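PDB 2E4T: endoglucanase from Clostridium thermocellum, which hydrolyses internal beta-1,4-glucosidic bonds of cellulose and probably of xyloglucan, this chain being the glycoside hydrolase family 44 part of a longer multidomain enzyme. Local coordinates for residues G365-A375 and S396-Y407; D428-A436 and H447-Y455. All coordinates share one frame; numbering follows the deposited sequence.

Contact 1: residues G365-A375 and S396-Y407. With ZN (zinc ion), chain B.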
loop_
_atom_site.group_PDB
_atom_site.type_symbol
_atom_site.label_atom_id
_atom_site.label_comp_id
_atom_site.label_asym_id
_atom_site.label_seq_id
_atom_site.Cartn_x
_atom_site.Cartn_y
_atom_site.Cartn_z
ATOM N N GLY A 365 -9.038 -1.213 14.005
ATOM C CA GLY A 365 -7.691 -0.621 14.166
ATOM C C GLY A 365 -7.389 -0.190 15.585
ATOM O O GLY A 365 -6.219 0.005 15.937
ATOM N N ASN A 366 -8.441 -0.036 16.401
ATOM C CA ASN A 366 -8.333 0.270 17.826
ATOM C C ASN A 366 -8.591 -0.968 18.702
ATOM O O ASN A 366 -8.819 -0.849 19.916
ATOM C CB ASN A 366 -9.250 1.420 18.219
ATOM C CG ASN A 366 -10.711 1.056 18.012
ATOM O OD1 ASN A 366 -11.040 0.062 17.391
ATOM N ND2 ASN A 366 -11.591 1.831 18.616
ATOM N N HIS A 367 -8.461 -2.162 18.102
ATOM C CA HIS A 367 -8.702 -3.427 18.786
ATOM C C HIS A 367 -7.494 -4.333 18.577
ATOM O O HIS A 367 -6.839 -4.304 17.513
ATOM C CB HIS A 367 -9.957 -4.125 18.181
ATOM C CG HIS A 367 -10.445 -5.311 18.938
ATOM N ND1 HIS A 367 -10.158 -6.629 18.581
ATOM C CD2 HIS A 367 -11.243 -5.337 20.027
ATOM C CE1 HIS A 367 -10.758 -7.402 19.475
ATOM N NE2 HIS A 367 -11.433 -6.654 20.356
ATOM N N ILE A 368 -7.249 -5.233 19.535
ATOM C CA ILE A 368 -6.106 -6.136 19.416
ATOM C C ILE A 368 -6.155 -6.894 18.076
ATOM O O ILE A 368 -5.068 -7.122 17.476
ATOM C CB ILE A 368 -6.044 -7.128 20.604
ATOM C CG1 ILE A 368 -4.805 -8.023 20.542
ATOM C CG2 ILE A 368 -7.308 -7.991 20.710
ATOM C CD1 ILE A 368 -3.465 -7.315 20.452
ATOM N N THR A 369 -7.325 -7.296 17.599
ATOM C CA THR A 369 -7.358 -8.077 16.356
ATOM C C THR A 369 -6.962 -7.237 15.135
ATOM O O THR A 369 -6.447 -7.814 14.150
ATOM C CB THR A 369 -8.694 -8.778 16.150
ATOM O OG1 THR A 369 -9.774 -7.810 16.017
ATOM C CG2 THR A 369 -8.976 -9.790 17.211
ATOM N N GLY A 370 -7.186 -5.923 15.158
ATOM C CA GLY A 370 -6.669 -5.097 14.086
ATOM C C GLY A 370 -5.163 -5.023 14.110
ATOM O O GLY A 370 -4.504 -4.940 13.052
ATOM N N GLY A 371 -4.552 -5.057 15.303
ATOM C CA GLY A 371 -3.090 -5.057 15.407
ATOM C C GLY A 371 -2.471 -6.378 14.985
ATOM O O GLY A 371 -1.435 -6.397 14.287
ATOM N N ILE A 372 -3.061 -7.489 15.415
ATOM C CA ILE A 372 -2.563 -8.789 15.009
ATOM C C ILE A 372 -2.739 -8.972 13.500
ATOM O O ILE A 372 -1.800 -9.415 12.812
ATOM C CB ILE A 372 -3.211 -9.919 15.827
ATOM C CG1 ILE A 372 -2.794 -9.780 17.315
ATOM C CG2 ILE A 372 -2.799 -11.271 15.245
ATOM C CD1 ILE A 372 -3.504 -10.764 18.240
ATOM N N ALA A 373 -3.911 -8.636 12.967
ATOM C CA ALA A 373 -4.099 -8.755 11.518
ATOM C C ALA A 373 -3.095 -7.877 10.774
ATOM O O ALA A 373 -2.530 -8.307 9.753
ATOM C CB ALA A 373 -5.535 -8.418 11.118
ATOM N N GLN A 374 -2.878 -6.632 11.255
ATOM C CA GLN A 374 -1.909 -5.756 10.593
ATOM C C GLN A 374 -0.518 -6.396 10.581
ATOM O O GLN A 374 0.190 -6.398 9.560
ATOM C CB GLN A 374 -1.875 -4.407 11.315
ATOM C CG GLN A 374 -0.840 -3.447 10.705
ATOM C CD GLN A 374 -1.211 -3.007 9.313
ATOM O OE1 GLN A 374 -2.357 -3.125 8.863
ATOM N NE2 GLN A 374 -0.228 -2.450 8.599
ATOM N N ALA A 375 -0.074 -6.919 11.755
ATOM C CA ALA A 375 1.250 -7.547 11.802
ATOM C C ALA A 375 1.305 -8.747 10.864
ATOM O O ALA A 375 2.355 -9.041 10.245
ATOM C CB ALA A 375 1.581 -7.937 13.246
ATOM N N SER A 396 -6.022 7.270 14.866
ATOM C CA SER A 396 -6.804 6.637 15.918
ATOM C C SER A 396 -6.698 5.110 15.892
ATOM O O SER A 396 -7.185 4.431 16.800
ATOM C CB SER A 396 -8.273 7.043 15.861
ATOM O OG SER A 396 -8.938 6.443 14.765
ATOM N N ASN A 397 -6.083 4.558 14.839
ATOM C CA ASN A 397 -5.906 3.109 14.707
ATOM C C ASN A 397 -4.667 2.660 15.481
ATOM O O ASN A 397 -3.623 2.297 14.886
ATOM C CB ASN A 397 -5.826 2.734 13.228
ATOM C CG ASN A 397 -7.102 2.993 12.500
ATOM O OD1 ASN A 397 -8.039 2.219 12.629
ATOM N ND2 ASN A 397 -7.141 4.042 11.660
ATOM N N ASN A 398 -4.759 2.748 16.805
ATOM C CA ASN A 398 -3.565 2.547 17.654
ATOM C C ASN A 398 -2.995 1.131 17.555
ATOM O O ASN A 398 -1.782 0.954 17.642
ATOM C CB ASN A 398 -3.858 2.904 19.118
ATOM C CG ASN A 398 -5.050 2.173 19.691
ATOM O OD1 ASN A 398 -6.167 2.252 19.146
ATOM N ND2 ASN A 398 -4.866 1.497 20.834
ATOM N N TYR A 399 -3.874 0.113 17.465
ATOM C CA TYR A 399 -3.372 -1.247 17.291
ATOM C C TYR A 399 -2.796 -1.467 15.894
ATOM O O TYR A 399 -1.772 -2.164 15.759
ATOM C CB TYR A 399 -4.406 -2.294 17.689
ATOM C CG TYR A 399 -4.427 -2.554 19.169
ATOM C CD1 TYR A 399 -3.463 -3.360 19.750
ATOM C CD2 TYR A 399 -5.409 -1.992 20.006
ATOM C CE1 TYR A 399 -3.468 -3.624 21.132
ATOM C CE2 TYR A 399 -5.427 -2.247 21.380
ATOM C CZ TYR A 399 -4.466 -3.081 21.939
ATOM O OH TYR A 399 -4.519 -3.324 23.289
ATOM N N THR A 400 -3.395 -0.872 14.838
ATOM C CA THR A 400 -2.756 -0.973 13.531
ATOM C C THR A 400 -1.349 -0.382 13.610
ATOM O O THR A 400 -0.364 -0.922 13.041
ATOM C CB THR A 400 -3.581 -0.203 12.481
ATOM O OG1 THR A 400 -4.950 -0.542 12.607
ATOM C CG2 THR A 400 -3.054 -0.422 11.095
ATOM N N GLU A 401 -1.226 0.774 14.278
ATOM C CA GLU A 401 0.060 1.439 14.409
ATOM C C GLU A 401 1.067 0.579 15.156
ATOM O O GLU A 401 2.253 0.518 14.790
ATOM C CB GLU A 401 -0.135 2.788 15.113
ATOM C CG GLU A 401 -0.862 3.768 14.213
ATOM C CD GLU A 401 -1.321 5.030 14.964
ATOM O OE1 GLU A 401 -1.662 4.949 16.194
ATOM O OE2 GLU A 401 -1.407 6.115 14.329
ATOM N N ALA A 402 0.621 -0.106 16.233
ATOM C CA ALA A 402 1.498 -1.033 16.952
ATOM C C ALA A 402 1.962 -2.147 15.988
ATOM O O ALA A 402 3.113 -2.595 16.058
ATOM C CB ALA A 402 0.784 -1.623 18.136
ATOM N N GLY A 403 1.050 -2.647 15.140
ATOM C CA GLY A 403 1.413 -3.688 14.183
ATOM C C GLY A 403 2.535 -3.241 13.242
ATOM O O GLY A 403 3.444 -4.030 12.911
ATOM N N ILE A 404 2.474 -1.965 12.820
ATOM C CA ILE A 404 3.547 -1.405 11.985
ATOM C C ILE A 404 4.852 -1.286 12.803
ATOM O O ILE A 404 5.918 -1.741 12.363
ATOM C CB ILE A 404 3.122 -0.029 11.401
ATOM C CG1 ILE A 404 1.937 -0.214 10.455
ATOM C CG2 ILE A 404 4.297 0.635 10.728
ATOM C CD1 ILE A 404 1.236 1.093 10.083
ATOM N N ASN A 405 4.780 -0.629 13.985
ATOM C CA ASN A 405 6.003 -0.433 14.778
ATOM C C ASN A 405 6.633 -1.747 15.202
ATOM O O ASN A 405 7.854 -1.791 15.445
ATOM C CB ASN A 405 5.710 0.428 16.018
ATOM C CG ASN A 405 5.657 1.899 15.686
ATOM O OD1 ASN A 405 6.218 2.392 14.715
ATOM N ND2 ASN A 405 4.959 2.648 16.592
ATOM N N LEU A 406 5.864 -2.826 15.323
ATOM C CA LEU A 406 6.458 -4.121 15.682
ATOM C C LEU A 406 7.545 -4.493 14.638
ATOM O O LEU A 406 8.528 -5.178 14.989
ATOM C CB LEU A 406 5.390 -5.179 15.774
ATOM C CG LEU A 406 5.821 -6.460 16.503
ATOM C CD1 LEU A 406 6.107 -6.244 17.971
ATOM C CD2 LEU A 406 4.750 -7.551 16.288
ATOM N N TYR A 407 7.337 -4.075 13.380
ATOM C CA TYR A 407 8.324 -4.280 12.338
ATOM C C TYR A 407 9.323 -3.143 12.221
ATOM O O TYR A 407 10.510 -3.396 11.957
ATOM C CB TYR A 407 7.658 -4.464 10.967
ATOM C CG TYR A 407 6.942 -5.785 10.839
ATOM C CD1 TYR A 407 7.558 -6.862 10.150
ATOM C CD2 TYR A 407 5.670 -5.977 11.378
ATOM C CE1 TYR A 407 6.929 -8.074 10.012
ATOM C CE2 TYR A 407 5.025 -7.201 11.279
ATOM C CZ TYR A 407 5.642 -8.268 10.558
ATOM O OH TYR A 407 5.049 -9.498 10.447
HETATM ZN ZN ZN B . -2.326 6.647 16.842
HETATM O O HOH W 1 -5.992 -3.012 11.457
#
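In the TIM barrel, the helices that follow the last two strands of the parallel sheet pack together where Gly371 and Gly403 face each other's backbones. Their axes, inclined by 30°, come within 7.1 Å, and Gly371 CA lies 3.2 Å from Tyr399 O. Ahead of helix 368-375, Gly365 O reaches the first turn of helix 398-407: Thr400 N donates to a lone pair in the carbonyl plane (3.2 Å), and Tyr399 N adds a weak bond. One face of the Tyr399 ring is covered by the start of helix 368-375, with Ile368 CA 3.9 Å from its centroid in a CH-pi contact, while its OH continues to Asp480 O. One water links Gly370 O to Thr400 OG1. On the far side of the helix, Glu401 OE1 binds zinc at 1.9 Å, together with Asp35 and Ala395. Gln374 bends at chi2 (67°), bringing its amide against Thr400 CG2 and Ile404 CG1: NE2 is 3.6 Å from Ile404 CG1 and bonds to Tyr360 OH. Farther along, the Tyr407 hydroxyl donates to Ala375 O at 2.7 Å, tilted 26° from the carbonyl plane.

Contact 2: residues D428-A436 and H447-Y455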
loop_
_atom_site.group_PDB
_atom_site.type_symbol
_atom_site.label_atom_id
_atom_site.label_comp_id
_atom_site.label_asym_id
_atom_site.label_seq_id
_atom_site.Cartn_x
_atom_site.Cartn_y
_atom_site.Cartn_z
ATOM N N ASP A 428 0.449 -24.900 12.662
ATOM C CA ASP A 428 -0.987 -24.557 12.765
ATOM C C ASP A 428 -1.173 -23.120 12.286
ATOM O O ASP A 428 -1.003 -22.153 13.041
ATOM C CB ASP A 428 -1.519 -24.748 14.170
ATOM C CG ASP A 428 -3.036 -24.531 14.246
ATOM O OD1 ASP A 428 -3.597 -23.814 13.389
ATOM O OD2 ASP A 428 -3.672 -25.077 15.185
ATOM N N ILE A 429 -1.532 -22.981 11.013
ATOM C CA ILE A 429 -1.684 -21.684 10.385
ATOM C C ILE A 429 -2.964 -20.976 10.759
ATOM O O ILE A 429 -3.120 -19.792 10.386
ATOM C CB ILE A 429 -1.573 -21.793 8.827
ATOM C CG1 ILE A 429 -2.765 -22.530 8.225
ATOM C CG2 ILE A 429 -0.234 -22.363 8.410
ATOM C CD1 ILE A 429 -2.733 -22.658 6.695
ATOM N N GLU A 430 -3.888 -21.665 11.434
ATOM C CA GLU A 430 -5.123 -21.048 11.898
ATOM C C GLU A 430 -4.917 -20.341 13.245
ATOM O O GLU A 430 -5.316 -19.199 13.428
ATOM C CB GLU A 430 -6.203 -22.111 12.010
ATOM C CG GLU A 430 -7.531 -21.519 12.378
ATOM C CD GLU A 430 -8.574 -22.571 12.629
ATOM O OE1 GLU A 430 -8.246 -23.657 13.186
ATOM O OE2 GLU A 430 -9.738 -22.336 12.252
ATOM N N VAL A 431 -4.213 -20.994 14.186
ATOM C CA VAL A 431 -4.041 -20.410 15.490
ATOM C C VAL A 431 -2.858 -19.471 15.561
ATOM O O VAL A 431 -2.752 -18.705 16.535
ATOM C CB VAL A 431 -3.912 -21.514 16.597
ATOM C CG1 VAL A 431 -2.508 -22.097 16.619
ATOM C CG2 VAL A 431 -4.286 -20.985 17.936
ATOM N N SER A 432 -1.958 -19.514 14.577
ATOM C CA SER A 432 -0.730 -18.748 14.659
ATOM C C SER A 432 -0.251 -18.310 13.324
ATOM O O SER A 432 -0.643 -18.856 12.291
ATOM C CB SER A 432 0.365 -19.575 15.365
ATOM O OG SER A 432 0.828 -20.658 14.551
ATOM N N SER A 433 0.649 -17.320 13.363
ATOM C CA SER A 433 1.514 -17.001 12.227
ATOM C C SER A 433 2.914 -16.751 12.780
ATOM O O SER A 433 3.071 -16.290 13.923
ATOM C CB SER A 433 1.071 -15.755 11.478
ATOM O OG SER A 433 -0.261 -15.914 11.024
ATOM N N ALA A 434 3.921 -16.989 11.924
ATOM C CA ALA A 434 5.277 -16.708 12.321
ATOM C C ALA A 434 6.065 -16.344 11.079
ATOM O O ALA A 434 5.968 -17.013 10.052
ATOM C CB ALA A 434 5.923 -17.917 13.067
ATOM N N TYR A 435 6.864 -15.274 11.218
ATOM C CA TYR A 435 7.731 -14.803 10.148
ATOM C C TYR A 435 9.120 -14.613 10.700
ATOM O O TYR A 435 9.280 -14.098 11.808
ATOM C CB TYR A 435 7.224 -13.425 9.589
ATOM C CG TYR A 435 5.796 -13.522 9.156
ATOM C CD1 TYR A 435 5.466 -14.082 7.912
ATOM C CD2 TYR A 435 4.724 -13.164 10.003
ATOM C CE1 TYR A 435 4.160 -14.266 7.527
ATOM C CE2 TYR A 435 3.412 -13.362 9.642
ATOM C CZ TYR A 435 3.130 -13.943 8.419
ATOM O OH TYR A 435 1.830 -14.219 8.007
ATOM N N ALA A 436 10.152 -14.982 9.924
ATOM C CA ALA A 436 11.514 -14.873 10.409
ATOM C C ALA A 436 12.373 -14.121 9.366
ATOM O O ALA A 436 12.107 -14.195 8.161
ATOM C CB ALA A 436 12.133 -16.248 10.678
ATOM N N HIS A 447 15.448 -12.526 13.721
ATOM C CA HIS A 447 14.217 -11.872 14.116
ATOM C C HIS A 447 13.014 -12.740 13.817
ATOM O O HIS A 447 12.934 -13.305 12.720
ATOM C CB HIS A 447 14.075 -10.561 13.306
ATOM C CG HIS A 447 15.079 -9.538 13.677
ATOM N ND1 HIS A 447 14.771 -8.494 14.505
ATOM C CD2 HIS A 447 16.384 -9.408 13.338
ATOM C CE1 HIS A 447 15.869 -7.753 14.666
ATOM N NE2 HIS A 447 16.865 -8.284 13.964
ATOM N N ILE A 448 12.080 -12.838 14.785
ATOM C CA ILE A 448 10.904 -13.641 14.596
ATOM C C ILE A 448 9.684 -12.833 15.034
ATOM O O ILE A 448 9.625 -12.370 16.187
ATOM C CB ILE A 448 10.937 -14.964 15.424
ATOM C CG1 ILE A 448 12.199 -15.769 15.094
ATOM C CG2 ILE A 448 9.680 -15.762 15.181
ATOM C CD1 ILE A 448 12.471 -16.881 16.112
ATOM N N ILE A 449 8.706 -12.673 14.144
ATOM C CA ILE A 449 7.387 -12.146 14.538
ATOM C C ILE A 449 6.504 -13.348 14.764
ATOM O O ILE A 449 6.371 -14.237 13.902
ATOM C CB ILE A 449 6.755 -11.288 13.367
ATOM C CG1 ILE A 449 7.581 -10.056 13.043
ATOM C CG2 ILE A 449 5.350 -10.933 13.718
ATOM C CD1 ILE A 449 7.672 -9.130 14.162
ATOM N N LEU A 450 5.931 -13.427 15.973
ATOM C CA LEU A 450 5.155 -14.576 16.410
ATOM C C LEU A 450 3.778 -14.071 16.858
ATOM O O LEU A 450 3.705 -13.246 17.784
ATOM C CB LEU A 450 5.874 -15.272 17.586
ATOM C CG LEU A 450 5.118 -16.444 18.190
ATOM C CD1 LEU A 450 4.938 -17.600 17.211
ATOM C CD2 LEU A 450 5.913 -16.913 19.430
ATOM N N LEU A 451 2.742 -14.515 16.156
ATOM C CA LEU A 451 1.371 -14.015 16.404
ATOM C C LEU A 451 0.536 -15.171 16.929
ATOM O O LEU A 451 0.380 -16.206 16.267
ATOM C CB LEU A 451 0.761 -13.471 15.094
ATOM C CG LEU A 451 1.632 -12.435 14.388
ATOM C CD1 LEU A 451 0.956 -11.932 13.099
ATOM C CD2 LEU A 451 1.933 -11.250 15.282
ATOM N N ASN A 452 -0.043 -14.957 18.125
ATOM C CA ASN A 452 -0.978 -15.933 18.688
ATOM C C ASN A 452 -2.393 -15.445 18.450
ATOM O O ASN A 452 -2.827 -14.458 19.089
ATOM C CB ASN A 452 -0.726 -16.159 20.159
ATOM C CG ASN A 452 -1.570 -17.303 20.682
ATOM O OD1 ASN A 452 -2.040 -18.128 19.897
ATOM N ND2 ASN A 452 -1.732 -17.382 22.011
ATOM N N LYS A 453 -3.088 -16.106 17.516
ATOM C CA LYS A 453 -4.464 -15.785 17.161
ATOM C C LYS A 453 -5.486 -16.503 18.060
ATOM O O LYS A 453 -6.681 -16.302 17.902
ATOM C CB LYS A 453 -4.727 -16.096 15.696
ATOM C CG LYS A 453 -3.881 -15.283 14.753
ATOM C CD LYS A 453 -4.189 -15.601 13.281
ATOM C CE LYS A 453 -3.483 -16.803 12.727
ATOM N NZ LYS A 453 -4.076 -17.301 11.414
ATOM N N ASN A 454 -5.009 -17.349 18.992
ATOM C CA ASN A 454 -5.924 -18.025 19.889
ATOM C C ASN A 454 -6.681 -16.957 20.690
ATOM O O ASN A 454 -6.048 -16.099 21.329
ATOM C CB ASN A 454 -5.075 -18.944 20.815
ATOM C CG ASN A 454 -5.827 -20.037 21.436
ATOM O OD1 ASN A 454 -7.032 -19.893 21.701
ATOM N ND2 ASN A 454 -5.080 -21.118 21.796
ATOM N N TYR A 455 -8.013 -17.029 20.671
ATOM C CA TYR A 455 -8.795 -15.935 21.244
ATOM C C TYR A 455 -8.821 -15.970 22.728
ATOM O O TYR A 455 -8.854 -14.891 23.388
ATOM C CB TYR A 455 -10.230 -15.916 20.659
ATOM C CG TYR A 455 -10.799 -14.506 20.546
ATOM C CD1 TYR A 455 -10.674 -13.794 19.316
ATOM C CD2 TYR A 455 -11.354 -13.801 21.661
ATOM C CE1 TYR A 455 -11.120 -12.516 19.198
ATOM C CE2 TYR A 455 -11.828 -12.482 21.505
ATOM C CZ TYR A 455 -11.684 -11.856 20.273
ATOM O OH TYR A 455 -12.065 -10.533 20.132
#
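Lys453 NZ gives the contact its charged hydrogen bonds, donating to Ile429 O at 2.9 Å, tilted from the carbonyl plane, and weakly to Glu430 O. Lys453 is deposited in two conformers; in the one described, a bend at chi3 (-83°) curls the ammonium end back over residues 429-430, and Gln312 is a further, weak partner. Residues 428-431 are shaped by Asp428, whose OD1 accepts from Glu430 N, nearly along its C-O axis, and from Val431 N, above the carboxylate plane; OD2 forms a salt bridge with Lys8. Lys453 N closes the end of the pairing on Val431 O at 2.8 Å.

From there the segments run as an antiparallel beta hairpin. Ser433 and Leu451 form one hydrogen-bonded pair, Leu451 N lying 2.9 Å from Ser433 O in a bond straight to 171°. Tyr435 and Ile449 form the next, with Ile449 N at 2.8 Å from Tyr435 O. Between these pairs, Ala434 CA approaches Ile449 O at 3.1 Å in a CA-H...O contact.

The side chains divide between two faces. Tyr435 turns its ring edge to Ile449 CB and Leu451 CD1 on the face that meets helix 368-384, where Asp376 OD1 accepts from both Tyr435 OH and Ser433 OG. On the other face Ala434 lies beside Leu450, which touches Phe461 and Phe463 of strand 459-466, and Ala436 beside Ile448, which meets Phe463. Beyond the ladder Val431 CG2 sits 3.6 Å from Asn454 CB, the two side chains alongside and pointing the same way.

Backbone bonds thus hold the strands together while apolar side chains mostly pack outward; at the hairpin's open end, away from its turn, two carbonyl oxygens meet the ammonium group and, in this conformer, would probably stabilise its charge.

In the fold
Contact 1 belongs to the TIM barrel and contact 2 to the beta-sheet domain beside it; their centres are 15 Å apart, and they meet directly across the domain boundary. Tyr407 OH lies 3.6 Å from Ile449 CG2 and 3.7 Å from Tyr435 CD2, and Leu451 CD1 comes within 3.7 Å of Ile372 O. A second touch joins the N-terminal part of 365-375 to the last residue of 447-455, His367 CE1 standing 3.5 Å from Tyr455 OH. Contact 1 supplies one zinc ligand, Glu401, the others being Asp35 and Ala395, whereas contact 2 lies away from both metal sites.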